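Local coordinates for putative metal-dependent hydrolase (PDB 3KL7), which binds two zinc ions in a metallo-beta-lactamase-type fold and is probably a metal-dependent hydrolase whose substrate is not established, at residues I68-H73 and E93-E98; I124-A129 and R144-I149; N46-V51 and T62-D67. All blocks are in the same frame, centred on the assembly; numbering follows the deposited sequence. Where two conformers were deposited one is given.

Overall arrangement
Two of the contacts pair strands with strands; the third lays a loop on a strand. Interactions 1 and 3 belong to one sheet: strands 47-51 and 68-71 are neighbours in it, joined by Leu70 N to Gln50 O at 2.8 Å. Interaction 2 lies in the other sheet and touches interaction 1 where the hydroxyl of Tyr148 probably bonds to Ile71 O. Interactions 1 and 2 are buried: the first is parallel and mainly aliphatic along the strands, turning polar at Asn97 and at the zinc ligand His73, the second antiparallel, with polar side chains near the metal. Interaction 3, partly buried and farther out, combines one backbone bond with a carboxylate acceptor and bridging water, and does not touch interaction 2.

Interaction 1: I68-H73 and E93-E98; sequences IILITH and EIIANE. With ZN (zinc ion), chain C.
Ile69 and Ile95 carry the tight part of this contact, a parallel pairing of strands 68-71 and 93-96 whose axes approach to 4.7 Å. Ile69 N bonds to Glu93 O, Ile95 N to Ile69 O at 2.8 Å, and Ile71 N to Ile95 O at 2.9 Å with an N-H...O angle of 165°. The side chains pack on both faces. On one, Ile95 puts its CG2 branch 3.8 Å from Leu70 CD1, the two side chains lying side by side, while its CD1 swings back to 3.9 Å from Ile68 CG2. On the other, Ile71 CB meets Ala96 CB, also at 3.8 Å.

The partly exposed side is at Glu93, modelled in two conformers, in one of which the carboxylate leads away. The other end is a buried polar and metal site. There the Asn97 amide lies beside the backbone of Thr72 and His73, its OD1 3.6 Å from His73 CA. The Asn97 side chain N-caps helix 98-104 through a backbone N, and OD1 also bonds to Ser100 OG. His73 ND1 donates to Thr72 OG1, itself bonded to Asp52, consistent with holding the ring in the orientation in which NE2 binds zinc at 2.3 Å with His75, His140 and Asp162.

The pair frames a beta-alpha-beta unit: helix 81-87 covers Ile69 and Ile94, helix 98-104 touches Ile71 and Ile94, and Tyr148 of strand 146-152 packs on Leu70.

Interaction 2: I124-A129 and R144-I149; sequences IEAVPA and RDNGYI
Tyr148 and Ile124 lie side by side and point the same way, with Ile124 CG2 3.8 Å from Tyr148 CD1. Ala126, paired directly with Tyr148, sets its CB 4.1 Å from CE1 of that ring and 3.9 Å from the amide carbon CG of Asn146. With CG of Tyr148 anti to its carbonyl carbon (chi1 -60°), the ring runs along the strand to Asn146, whose ND2 reaches the phenol OH almost straight (168°) and close to the amide plane. That hydroxyl also bonds to Ile71 O, and ND2 to Leu110 O, so both polar ends are held in a buried setting.

On the other face, Val127 and Ile149 cross at about a right angle, CG1 of the valine 3.9 Å from CD1 of the isoleucine. The second branch, Val127 CG2, lies 3.5 Å from Gly147 O, close over backbone that carries no side chain. Glu125 passes obliquely beside Ile149; its OE2 pairs with Arg156 and accepts from a water that also reaches Ile149 O.

The backbone is an antiparallel ladder with hydrogen-bonded pairs at Glu125-Ile149 and Val127-Gly147, and strand directions 141° apart indicate strong twist. Past it, Arg144 grips the Asp145 carboxylate side-on, NE to OD1 at 2.7 Å and NH2 to OD2 at 2.8 Å. Asp145 also packs against the zinc ligand His73, consistent with a second-shell role.

Strand 123-128 stands between strands 115-116 and 146-152, and the latter continues the sheet to strand 155-159, where Tyr158 touches Val127 and Arg156 touches Ile149.

Interaction 3: N46-V51 and T62-D67; sequences NHSIQV and TFPKAD
This is a strand-to-loop contact in the metallo-beta-lactamase fold: the connection leading into strand 68-71 crosses strand 47-51, with end-to-end directions 100° apart. Two bonds join Ser48 to Asp67. Asp67 N donates to Ser48 O at 2.8 Å, and Ser48 N donates to Asp67 OD2 at 3.0 Å through the anti lone pair, nearly straight. With its CG anti to the carbonyl carbon (chi1 -70°), the aspartate turns OD2 to the strand's edge, where it meets Ser48 N-H and lies 3.3 Å from His47 CA. The carboxylate stands steeply to the imidazole of His47, their planes 79° apart, with OD2 at the ring edge; its other oxygen, OD1, forms a salt bridge with Lys89.

Farther along, the Gln50 chain bends at chi2 and crosses Phe63 at about a right angle, bringing NE2 to 3.7 Å from Phe63 CD2, while its CG meets Ala66 CB. Met41 of strand 39-44 backs Ser48, Gln50 and Phe63, and Tyr60 meets the Phe63 ring edge-to-face.

A water bridges the segments at this end: it accepts from Gln50 NE2 at 2.8 Å, donates to Pro64 O and hydrogen-bonds with Ser48 OG at 2.7 Å.

Interaction 1: I68-H73 and E93-E98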
ATOM      1  N   ILE A  68     -10.458   7.616  -6.515  1.00 15.59           N
ATOM      2  CA  ILE A  68      -9.372   8.011  -5.651  1.00 15.70           C
ATOM      3  C   ILE A  68      -8.067   7.425  -6.120  1.00 16.14           C
ATOM      4  O   ILE A  68      -8.016   6.250  -6.483  1.00 16.35           O
ATOM      5  CB  ILE A  68      -9.615   7.528  -4.195  1.00 15.92           C
ATOM      6  CG1 ILE A  68     -10.926   8.131  -3.660  1.00 16.50           C
ATOM      7  CG2 ILE A  68      -8.417   7.920  -3.277  1.00 12.97           C
ATOM      8  CD1 ILE A  68     -11.312   7.607  -2.302  1.00 19.22           C
ATOM      9  N   ILE A  69      -6.999   8.250  -6.110  1.00 16.16           N
ATOM     10  CA  ILE A  69      -5.636   7.771  -6.370  1.00 16.20           C
ATOM     11  C   ILE A  69      -4.761   8.087  -5.174  1.00 17.14           C
ATOM     12  O   ILE A  69      -4.634   9.242  -4.763  1.00 18.00           O
ATOM     13  CB  ILE A  69      -5.020   8.405  -7.667  1.00 16.42           C
ATOM     14  CG1 ILE A  69      -5.928   8.096  -8.893  1.00 14.69           C
ATOM     15  CG2 ILE A  69      -3.521   7.886  -7.896  1.00 13.83           C
ATOM     16  CD1 ILE A  69      -5.572   8.852 -10.143  1.00 12.25           C
ATOM     17  N   LEU A  70      -4.183   7.046  -4.602  1.00 17.77           N
ATOM     18  CA  LEU A  70      -3.297   7.160  -3.450  1.00 18.08           C
ATOM     19  C   LEU A  70      -1.840   7.024  -3.910  1.00 16.98           C
ATOM     20  O   LEU A  70      -1.483   6.018  -4.514  1.00 16.80           O
ATOM     21  CB  LEU A  70      -3.566   6.007  -2.482  1.00 19.03           C
ATOM     22  CG  LEU A  70      -4.312   6.246  -1.211  1.00 21.88           C
ATOM     23  CD1 LEU A  70      -3.683   7.413  -0.421  1.00 22.12           C
ATOM     24  CD2 LEU A  70      -5.763   6.511  -1.521  1.00 24.59           C
ATOM     25  N   ILE A  71      -1.010   8.000  -3.603  1.00 15.96           N
ATOM     26  CA  ILE A  71       0.434   7.864  -3.836  1.00 16.03           C
ATOM     27  C   ILE A  71       1.197   7.801  -2.514  1.00 16.55           C
ATOM     28  O   ILE A  71       1.070   8.703  -1.669  1.00 17.33           O
ATOM     29  CB  ILE A  71       1.002   9.019  -4.659  1.00 15.30           C
ATOM     30  CG1 ILE A  71       0.190   9.224  -5.931  1.00 14.89           C
ATOM     31  CG2 ILE A  71       2.481   8.747  -4.993  1.00 15.35           C
ATOM     32  CD1 ILE A  71      -0.008   7.954  -6.745  1.00 16.05           C
ATOM     33  N   THR A  72       1.993   6.739  -2.331  1.00 16.64           N
ATOM     34  CA  THR A  72       2.823   6.583  -1.102  1.00 16.35           C
ATOM     35  C   THR A  72       4.088   7.473  -1.133  1.00 16.86           C
ATOM     36  O   THR A  72       4.439   8.110  -0.124  1.00 17.32           O
ATOM     37  CB  THR A  72       3.272   5.134  -0.918  1.00 16.53           C
ATOM     38  OG1 THR A  72       3.991   4.708  -2.081  1.00 15.81           O
ATOM     39  CG2 THR A  72       2.072   4.213  -0.682  1.00 14.24           C
ATOM     40  N   HIS A  73       4.780   7.505  -2.274  1.00 16.90           N
ATOM     41  CA  HIS A  73       5.968   8.360  -2.420  1.00 16.88           C
ATOM     42  C   HIS A  73       6.360   8.527  -3.867  1.00 16.97           C
ATOM     43  O   HIS A  73       5.750   7.926  -4.752  1.00 17.20           O
ATOM     44  CB  HIS A  73       7.155   7.834  -1.569  1.00 17.38           C
ATOM     45  CG  HIS A  73       7.691   6.505  -2.011  1.00 17.75           C
ATOM     46  ND1 HIS A  73       6.942   5.348  -1.971  1.00 18.86           N
ATOM     47  CD2 HIS A  73       8.913   6.147  -2.470  1.00 18.67           C
ATOM     48  CE1 HIS A  73       7.678   4.338  -2.407  1.00 19.76           C
ATOM     49  NE2 HIS A  73       8.877   4.798  -2.719  1.00 18.29           N
ATOM     50  N   GLU A  93     -10.091  12.309  -6.738  1.00 18.72           N
ATOM     51  CA  GLU A  93      -9.288  12.955  -5.682  0.50 18.82           C
ATOM     52  C   GLU A  93      -7.981  12.200  -5.522  1.00 18.56           C
ATOM     53  O   GLU A  93      -7.976  10.994  -5.244  1.00 19.00           O
ATOM     54  CB  GLU A  93     -10.044  12.989  -4.334  0.50 18.81           C
ATOM     55  CG  GLU A  93      -9.272  13.749  -3.182  0.50 19.49           C
ATOM     56  CD  GLU A  93      -9.272  15.282  -3.354  0.50 20.46           C
ATOM     57  OE1 GLU A  93     -10.250  15.936  -2.907  0.50 20.99           O
ATOM     58  OE2 GLU A  93      -8.287  15.831  -3.927  0.50 20.52           O
ATOM     59  N   ILE A  94      -6.869  12.913  -5.704  1.00 17.99           N
ATOM     60  CA  ILE A  94      -5.533  12.337  -5.512  1.00 17.35           C
ATOM     61  C   ILE A  94      -5.083  12.649  -4.071  1.00 17.53           C
ATOM     62  O   ILE A  94      -5.118  13.801  -3.656  1.00 18.48           O
ATOM     63  CB  ILE A  94      -4.524  12.945  -6.522  1.00 17.01           C
ATOM     64  CG1 ILE A  94      -4.973  12.635  -7.959  1.00 16.83           C
ATOM     65  CG2 ILE A  94      -3.091  12.411  -6.264  1.00 15.79           C
ATOM     66  CD1 ILE A  94      -4.157  13.342  -9.044  1.00 15.50           C
ATOM     67  N   ILE A  95      -4.705  11.614  -3.310  1.00 17.22           N
ATOM     68  CA  ILE A  95      -4.168  11.790  -1.940  1.00 17.35           C
ATOM     69  C   ILE A  95      -2.705  11.311  -1.941  1.00 17.57           C
ATOM     70  O   ILE A  95      -2.434  10.176  -2.314  1.00 18.07           O
ATOM     71  CB  ILE A  95      -4.988  10.960  -0.855  1.00 17.57           C
ATOM     72  CG1 ILE A  95      -6.403  11.546  -0.657  1.00 19.37           C
ATOM     73  CG2 ILE A  95      -4.294  11.029   0.513  1.00 16.90           C
ATOM     74  CD1 ILE A  95      -7.334  11.372  -1.840  1.00 19.55           C
ATOM     75  N   ALA A  96      -1.767  12.173  -1.532  1.00 16.77           N
ATOM     76  CA  ALA A  96      -0.327  11.871  -1.718  1.00 16.48           C
ATOM     77  C   ALA A  96       0.552  12.478  -0.619  1.00 16.37           C
ATOM     78  O   ALA A  96       0.104  13.323   0.148  1.00 16.32           O
ATOM     79  CB  ALA A  96       0.136  12.373  -3.091  1.00 15.58           C
ATOM     80  N   ASN A  97       1.805  12.028  -0.542  1.00 16.01           N
ATOM     81  CA  ASN A  97       2.772  12.679   0.317  1.00 16.05           C
ATOM     82  C   ASN A  97       3.146  13.998  -0.325  1.00 16.01           C
ATOM     83  O   ASN A  97       2.865  14.216  -1.482  1.00 16.10           O
ATOM     84  CB  ASN A  97       4.015  11.788   0.564  1.00 16.05           C
ATOM     85  CG  ASN A  97       4.872  11.598  -0.685  1.00 15.56           C
ATOM     86  OD1 ASN A  97       4.353  11.515  -1.798  1.00 15.00           O
ATOM     87  ND2 ASN A  97       6.215  11.522  -0.496  1.00 14.09           N
ATOM     88  N   GLU A  98       3.771  14.875   0.433  1.00 16.48           N
ATOM     89  CA  GLU A  98       4.010  16.225  -0.023  1.00 16.76           C
ATOM     90  C   GLU A  98       4.863  16.289  -1.313  1.00 16.55           C
ATOM     91  O   GLU A  98       4.511  16.988  -2.258  1.00 16.38           O
ATOM     92  CB  GLU A  98       4.643  17.043   1.084  1.00 17.50           C
ATOM     93  CG  GLU A  98       5.168  18.404   0.616  1.00 20.53           C
ATOM     94  CD  GLU A  98       5.523  19.341   1.763  1.00 23.00           C
ATOM     95  OE1 GLU A  98       5.552  18.900   2.920  1.00 24.54           O
ATOM     96  OE2 GLU A  98       5.773  20.531   1.496  1.00 27.82           O
TER
HETATM   97 ZN    ZN C 302      10.814   3.654  -3.166  1.00 32.06          ZN
HETATM   98  O   HOH W   1      10.522   2.920  -5.047  1.00 37.88           O

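Interaction 2: I124-A129 and R144-I149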
ATOM      1  N   ILE A 124      -8.701   7.525   5.896  1.00 17.17           N
ATOM      2  CA  ILE A 124      -7.273   7.360   5.602  1.00 17.17           C
ATOM      3  C   ILE A 124      -6.443   7.853   6.762  1.00 17.01           C
ATOM      4  O   ILE A 124      -6.682   8.930   7.288  1.00 16.85           O
ATOM      5  CB  ILE A 124      -6.818   8.179   4.343  1.00 17.17           C
ATOM      6  CG1 ILE A 124      -7.765   7.980   3.167  1.00 17.54           C
ATOM      7  CG2 ILE A 124      -5.436   7.782   3.939  1.00 17.18           C
ATOM      8  CD1 ILE A 124      -7.427   8.889   1.952  1.00 16.19           C
ATOM      9  N   GLU A 125      -5.450   7.066   7.148  1.00 17.34           N
ATOM     10  CA  GLU A 125      -4.438   7.525   8.078  1.00 17.41           C
ATOM     11  C   GLU A 125      -3.082   7.363   7.423  1.00 17.34           C
ATOM     12  O   GLU A 125      -2.785   6.324   6.869  1.00 18.31           O
ATOM     13  CB  GLU A 125      -4.522   6.725   9.404  1.00 17.39           C
ATOM     14  CG  GLU A 125      -5.926   6.748  10.020  1.00 17.37           C
ATOM     15  CD  GLU A 125      -6.126   5.709  11.097  1.00 19.18           C
ATOM     16  OE1 GLU A 125      -5.692   5.954  12.250  1.00 16.59           O
ATOM     17  OE2 GLU A 125      -6.744   4.646  10.792  1.00 18.49           O
ATOM     18  N   ALA A 126      -2.271   8.410   7.466  1.00 17.30           N
ATOM     19  CA  ALA A 126      -0.921   8.345   6.948  1.00 17.09           C
ATOM     20  C   ALA A 126       0.056   8.005   8.078  1.00 17.25           C
ATOM     21  O   ALA A 126       0.070   8.652   9.149  1.00 17.01           O
ATOM     22  CB  ALA A 126      -0.517   9.689   6.259  1.00 17.35           C
ATOM     23  N   VAL A 127       0.865   6.995   7.839  1.00 17.02           N
ATOM     24  CA  VAL A 127       1.797   6.518   8.822  1.00 16.76           C
ATOM     25  C   VAL A 127       3.208   6.533   8.198  1.00 16.54           C
ATOM     26  O   VAL A 127       3.344   6.651   6.988  1.00 16.41           O
ATOM     27  CB  VAL A 127       1.409   5.093   9.307  1.00 16.65           C
ATOM     28  CG1 VAL A 127       0.097   5.147  10.157  1.00 16.32           C
ATOM     29  CG2 VAL A 127       1.250   4.140   8.114  1.00 16.64           C
ATOM     30  N   PRO A 128       4.253   6.439   9.033  1.00 16.35           N
ATOM     31  CA  PRO A 128       5.596   6.517   8.498  1.00 16.58           C
ATOM     32  C   PRO A 128       5.983   5.319   7.633  1.00 16.64           C
ATOM     33  O   PRO A 128       5.439   4.223   7.785  1.00 16.70           O
ATOM     34  CB  PRO A 128       6.483   6.588   9.764  1.00 16.95           C
ATOM     35  CG  PRO A 128       5.566   6.924  10.869  1.00 16.77           C
ATOM     36  CD  PRO A 128       4.251   6.353  10.499  1.00 16.60           C
ATOM     37  N   ALA A 129       6.913   5.551   6.727  1.00 16.52           N
ATOM     38  CA  ALA A 129       7.467   4.518   5.908  1.00 16.84           C
ATOM     39  C   ALA A 129       8.899   4.990   5.507  1.00 17.27           C
ATOM     40  O   ALA A 129       9.043   5.917   4.680  1.00 17.71           O
ATOM     41  CB  ALA A 129       6.587   4.289   4.675  1.00 16.14           C
ATOM     42  N   ARG A 144       9.610  11.806   4.946  1.00 17.22           N
ATOM     43  CA  ARG A 144       9.349  12.159   3.545  1.00 16.78           C
ATOM     44  C   ARG A 144       8.161  11.415   2.920  1.00 16.51           C
ATOM     45  O   ARG A 144       7.399  11.996   2.158  1.00 16.36           O
ATOM     46  CB  ARG A 144      10.597  11.930   2.701  1.00 16.65           C
ATOM     47  CG  ARG A 144      10.543  12.585   1.346  1.00 16.35           C
ATOM     48  CD  ARG A 144      11.643  12.087   0.463  1.00 16.68           C
ATOM     49  NE  ARG A 144      11.444  10.686   0.118  1.00 17.17           N
ATOM     50  CZ  ARG A 144      12.330   9.940  -0.539  1.00 15.83           C
ATOM     51  NH1 ARG A 144      13.496  10.467  -0.933  1.00 15.02           N
ATOM     52  NH2 ARG A 144      12.052   8.672  -0.808  1.00 14.32           N
ATOM     53  N   ASP A 145       8.004  10.136   3.267  1.00 16.53           N
ATOM     54  CA  ASP A 145       7.051   9.254   2.589  1.00 16.26           C
ATOM     55  C   ASP A 145       5.963   8.691   3.541  1.00 16.40           C
ATOM     56  O   ASP A 145       6.097   8.726   4.769  1.00 16.85           O
ATOM     57  CB  ASP A 145       7.811   8.078   1.939  1.00 16.13           C
ATOM     58  CG  ASP A 145       8.968   8.542   1.008  1.00 15.95           C
ATOM     59  OD1 ASP A 145       8.925   9.697   0.509  1.00 14.85           O
ATOM     60  OD2 ASP A 145       9.909   7.731   0.766  1.00 14.25           O
ATOM     61  N   ASN A 146       4.899   8.156   2.946  1.00 16.33           N
ATOM     62  CA  ASN A 146       3.748   7.646   3.704  1.00 15.85           C
ATOM     63  C   ASN A 146       3.494   6.207   3.464  1.00 15.67           C
ATOM     64  O   ASN A 146       3.623   5.714   2.345  1.00 15.33           O
ATOM     65  CB  ASN A 146       2.456   8.381   3.283  1.00 16.28           C
ATOM     66  CG  ASN A 146       2.429   9.822   3.701  1.00 16.35           C
ATOM     67  OD1 ASN A 146       3.050  10.220   4.707  1.00 16.83           O
ATOM     68  ND2 ASN A 146       1.705  10.626   2.942  1.00 15.97           N
ATOM     69  N   GLY A 147       3.116   5.518   4.515  1.00 16.09           N
ATOM     70  CA  GLY A 147       2.265   4.340   4.379  1.00 16.29           C
ATOM     71  C   GLY A 147       0.845   4.847   4.661  1.00 16.16           C
ATOM     72  O   GLY A 147       0.695   5.970   5.143  1.00 16.09           O
ATOM     73  N   TYR A 148      -0.183   4.028   4.352  1.00 15.66           N
ATOM     74  CA  TYR A 148      -1.606   4.395   4.599  1.00 15.70           C
ATOM     75  C   TYR A 148      -2.378   3.272   5.254  1.00 15.39           C
ATOM     76  O   TYR A 148      -2.177   2.130   4.938  1.00 15.16           O
ATOM     77  CB  TYR A 148      -2.320   4.753   3.284  1.00 16.02           C
ATOM     78  CG  TYR A 148      -1.700   5.895   2.591  1.00 16.77           C
ATOM     79  CD1 TYR A 148      -1.772   7.175   3.130  1.00 17.24           C
ATOM     80  CD2 TYR A 148      -1.003   5.717   1.404  1.00 15.94           C
ATOM     81  CE1 TYR A 148      -1.181   8.241   2.497  1.00 17.65           C
ATOM     82  CE2 TYR A 148      -0.412   6.767   0.776  1.00 16.48           C
ATOM     83  CZ  TYR A 148      -0.498   8.039   1.326  1.00 16.37           C
ATOM     84  OH  TYR A 148       0.109   9.106   0.693  1.00 15.90           O
ATOM     85  N   ILE A 149      -3.265   3.626   6.185  1.00 15.20           N
ATOM     86  CA  ILE A 149      -4.241   2.694   6.706  1.00 14.63           C
ATOM     87  C   ILE A 149      -5.577   3.166   6.163  1.00 14.30           C
ATOM     88  O   ILE A 149      -5.980   4.313   6.391  1.00 13.78           O
ATOM     89  CB  ILE A 149      -4.302   2.686   8.272  1.00 14.66           C
ATOM     90  CG1 ILE A 149      -2.919   2.529   8.886  1.00 14.68           C
ATOM     91  CG2 ILE A 149      -5.219   1.580   8.771  1.00 13.47           C
ATOM     92  CD1 ILE A 149      -2.931   2.645  10.419  1.00 12.69           C
TER
HETATM   93  O   HOH W   2      -7.858   4.408   8.374  1.00 10.57           O
HETATM   94  O   HOH W   3       8.388   8.493   7.242  1.00 11.38           O
HETATM   95  O   HOH W   4       9.675   8.588   4.819  1.00 18.58           O

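Interaction 3: N46-V51 and T62-D67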
ATOM      1  N   ASN A  46     -18.809   0.119  -5.120  1.00 23.30           N
ATOM      2  CA  ASN A  46     -18.834   0.775  -6.460  1.00 23.47           C
ATOM      3  C   ASN A  46     -17.914   1.991  -6.603  1.00 22.78           C
ATOM      4  O   ASN A  46     -18.101   2.820  -7.498  1.00 23.64           O
ATOM      5  CB  ASN A  46     -20.261   1.138  -6.858  1.00 23.86           C
ATOM      6  CG  ASN A  46     -21.107  -0.090  -7.157  1.00 25.57           C
ATOM      7  OD1 ASN A  46     -20.593  -1.122  -7.605  1.00 28.02           O
ATOM      8  ND2 ASN A  46     -22.401   0.010  -6.913  1.00 26.48           N
ATOM      9  N   HIS A  47     -16.927   2.089  -5.726  1.00 21.61           N
ATOM     10  CA  HIS A  47     -15.889   3.092  -5.838  1.00 20.52           C
ATOM     11  C   HIS A  47     -14.603   2.385  -6.204  1.00 19.87           C
ATOM     12  O   HIS A  47     -14.340   1.276  -5.715  1.00 19.29           O
ATOM     13  CB  HIS A  47     -15.700   3.836  -4.507  1.00 20.40           C
ATOM     14  CG  HIS A  47     -16.928   4.541  -4.034  1.00 20.81           C
ATOM     15  ND1 HIS A  47     -17.419   5.674  -4.651  1.00 21.13           N
ATOM     16  CD2 HIS A  47     -17.772   4.270  -3.011  1.00 19.62           C
ATOM     17  CE1 HIS A  47     -18.514   6.067  -4.028  1.00 20.64           C
ATOM     18  NE2 HIS A  47     -18.752   5.229  -3.033  1.00 20.27           N
ATOM     19  N   SER A  48     -13.792   3.025  -7.052  1.00 19.14           N
ATOM     20  CA  SER A  48     -12.538   2.445  -7.500  1.00 18.63           C
ATOM     21  C   SER A  48     -11.349   3.273  -6.987  1.00 18.26           C
ATOM     22  O   SER A  48     -11.304   4.484  -7.167  1.00 18.18           O
ATOM     23  CB  SER A  48     -12.509   2.361  -9.008  1.00 18.70           C
ATOM     24  OG  SER A  48     -11.300   1.786  -9.451  1.00 20.06           O
ATOM     25  N   ILE A  49     -10.403   2.597  -6.332  1.00 17.75           N
ATOM     26  CA  ILE A  49      -9.252   3.248  -5.712  1.00 17.47           C
ATOM     27  C   ILE A  49      -7.972   2.672  -6.272  1.00 16.97           C
ATOM     28  O   ILE A  49      -7.740   1.476  -6.183  1.00 16.63           O
ATOM     29  CB  ILE A  49      -9.237   3.018  -4.213  1.00 17.56           C
ATOM     30  CG1 ILE A  49     -10.488   3.658  -3.553  1.00 18.12           C
ATOM     31  CG2 ILE A  49      -7.929   3.591  -3.601  1.00 17.65           C
ATOM     32  CD1 ILE A  49     -11.251   2.705  -2.614  1.00 16.33           C
ATOM     33  N   GLN A  50      -7.140   3.520  -6.852  1.00 16.72           N
ATOM     34  CA  GLN A  50      -5.856   3.080  -7.345  1.00 16.94           C
ATOM     35  C   GLN A  50      -4.777   3.514  -6.387  1.00 16.72           C
ATOM     36  O   GLN A  50      -4.760   4.670  -5.937  1.00 16.64           O
ATOM     37  CB  GLN A  50      -5.575   3.654  -8.728  1.00 17.14           C
ATOM     38  CG  GLN A  50      -6.554   3.206  -9.806  1.00 17.36           C
ATOM     39  CD  GLN A  50      -6.295   1.791 -10.302  1.00 17.81           C
ATOM     40  OE1 GLN A  50      -5.350   1.132  -9.869  1.00 17.54           O
ATOM     41  NE2 GLN A  50      -7.141   1.322 -11.230  1.00 17.69           N
ATOM     42  N   VAL A  51      -3.874   2.577  -6.077  1.00 16.22           N
ATOM     43  CA  VAL A  51      -2.709   2.838  -5.259  1.00 15.73           C
ATOM     44  C   VAL A  51      -1.431   2.745  -6.098  1.00 15.74           C
ATOM     45  O   VAL A  51      -1.184   1.735  -6.763  1.00 15.99           O
ATOM     46  CB  VAL A  51      -2.610   1.808  -4.124  1.00 16.19           C
ATOM     47  CG1 VAL A  51      -1.409   2.123  -3.190  1.00 14.31           C
ATOM     48  CG2 VAL A  51      -3.911   1.754  -3.359  1.00 14.56           C
ATOM     49  N   THR A  62      -7.681   0.611 -19.554  1.00 20.34           N
ATOM     50  CA  THR A  62      -8.678  -0.463 -19.542  1.00 20.80           C
ATOM     51  C   THR A  62      -9.387  -0.611 -18.173  1.00 20.85           C
ATOM     52  O   THR A  62     -10.358  -1.333 -18.068  1.00 21.05           O
ATOM     53  CB  THR A  62      -8.054  -1.835 -19.921  1.00 20.90           C
ATOM     54  OG1 THR A  62      -7.172  -2.267 -18.876  1.00 21.10           O
ATOM     55  CG2 THR A  62      -7.286  -1.747 -21.263  1.00 20.80           C
ATOM     56  N   PHE A  63      -8.895   0.073 -17.140  1.00 20.89           N
ATOM     57  CA  PHE A  63      -9.568   0.038 -15.812  1.00 20.85           C
ATOM     58  C   PHE A  63     -10.699   1.064 -15.751  1.00 19.88           C
ATOM     59  O   PHE A  63     -10.704   2.035 -16.513  1.00 19.44           O
ATOM     60  CB  PHE A  63      -8.569   0.340 -14.656  1.00 21.37           C
ATOM     61  CG  PHE A  63      -7.517  -0.725 -14.454  1.00 23.16           C
ATOM     62  CD1 PHE A  63      -7.866  -2.069 -14.365  1.00 25.14           C
ATOM     63  CD2 PHE A  63      -6.175  -0.380 -14.335  1.00 24.17           C
ATOM     64  CE1 PHE A  63      -6.883  -3.049 -14.179  1.00 25.42           C
ATOM     65  CE2 PHE A  63      -5.187  -1.361 -14.147  1.00 24.42           C
ATOM     66  CZ  PHE A  63      -5.541  -2.679 -14.070  1.00 24.91           C
ATOM     67  N   PRO A  64     -11.660   0.860 -14.831  1.00 19.19           N
ATOM     68  CA  PRO A  64     -12.633   1.913 -14.582  1.00 18.69           C
ATOM     69  C   PRO A  64     -11.914   3.132 -14.008  1.00 17.97           C
ATOM     70  O   PRO A  64     -10.797   2.994 -13.452  1.00 17.32           O
ATOM     71  CB  PRO A  64     -13.586   1.284 -13.536  1.00 18.83           C
ATOM     72  CG  PRO A  64     -12.793   0.220 -12.890  1.00 18.82           C
ATOM     73  CD  PRO A  64     -11.880  -0.312 -13.957  1.00 19.12           C
ATOM     74  N   LYS A  65     -12.522   4.309 -14.148  1.00 16.96           N
ATOM     75  CA  LYS A  65     -11.864   5.532 -13.742  1.00 16.43           C
ATOM     76  C   LYS A  65     -11.812   5.647 -12.222  1.00 16.61           C
ATOM     77  O   LYS A  65     -12.807   5.391 -11.528  1.00 17.12           O
ATOM     78  CB  LYS A  65     -12.542   6.748 -14.366  1.00 15.89           C
ATOM     79  CG  LYS A  65     -12.555   6.741 -15.924  1.00 14.99           C
ATOM     80  CD  LYS A  65     -11.136   6.563 -16.537  1.00 13.40           C
ATOM     81  CE  LYS A  65     -11.176   6.681 -18.055  1.00 13.43           C
ATOM     82  NZ  LYS A  65      -9.882   6.323 -18.707  1.00 13.24           N
ATOM     83  N   ALA A  66     -10.631   6.018 -11.713  1.00 16.29           N
ATOM     84  CA  ALA A  66     -10.401   6.161 -10.282  1.00 16.27           C
ATOM     85  C   ALA A  66     -11.293   7.226  -9.650  1.00 16.08           C
ATOM     86  O   ALA A  66     -11.376   8.351 -10.131  1.00 16.28           O
ATOM     87  CB  ALA A  66      -8.937   6.507 -10.028  1.00 15.80           C
ATOM     88  N   ASP A  67     -11.959   6.863  -8.576  1.00 16.26           N
ATOM     89  CA  ASP A  67     -12.558   7.851  -7.697  1.00 16.55           C
ATOM     90  C   ASP A  67     -11.458   8.436  -6.811  1.00 16.07           C
ATOM     91  O   ASP A  67     -11.511   9.608  -6.418  1.00 16.12           O
ATOM     92  CB  ASP A  67     -13.636   7.215  -6.833  1.00 17.02           C
ATOM     93  CG  ASP A  67     -14.872   6.830  -7.632  1.00 17.92           C
ATOM     94  OD1 ASP A  67     -15.627   7.735  -8.015  1.00 18.74           O
ATOM     95  OD2 ASP A  67     -15.085   5.615  -7.870  1.00 19.37           O
TER
HETATM   96  O   HOH W   5     -18.325   6.006  -7.840  1.00 25.61           O
HETATM   97  O   HOH W   6      -9.467   2.822 -11.135  1.00 16.41           O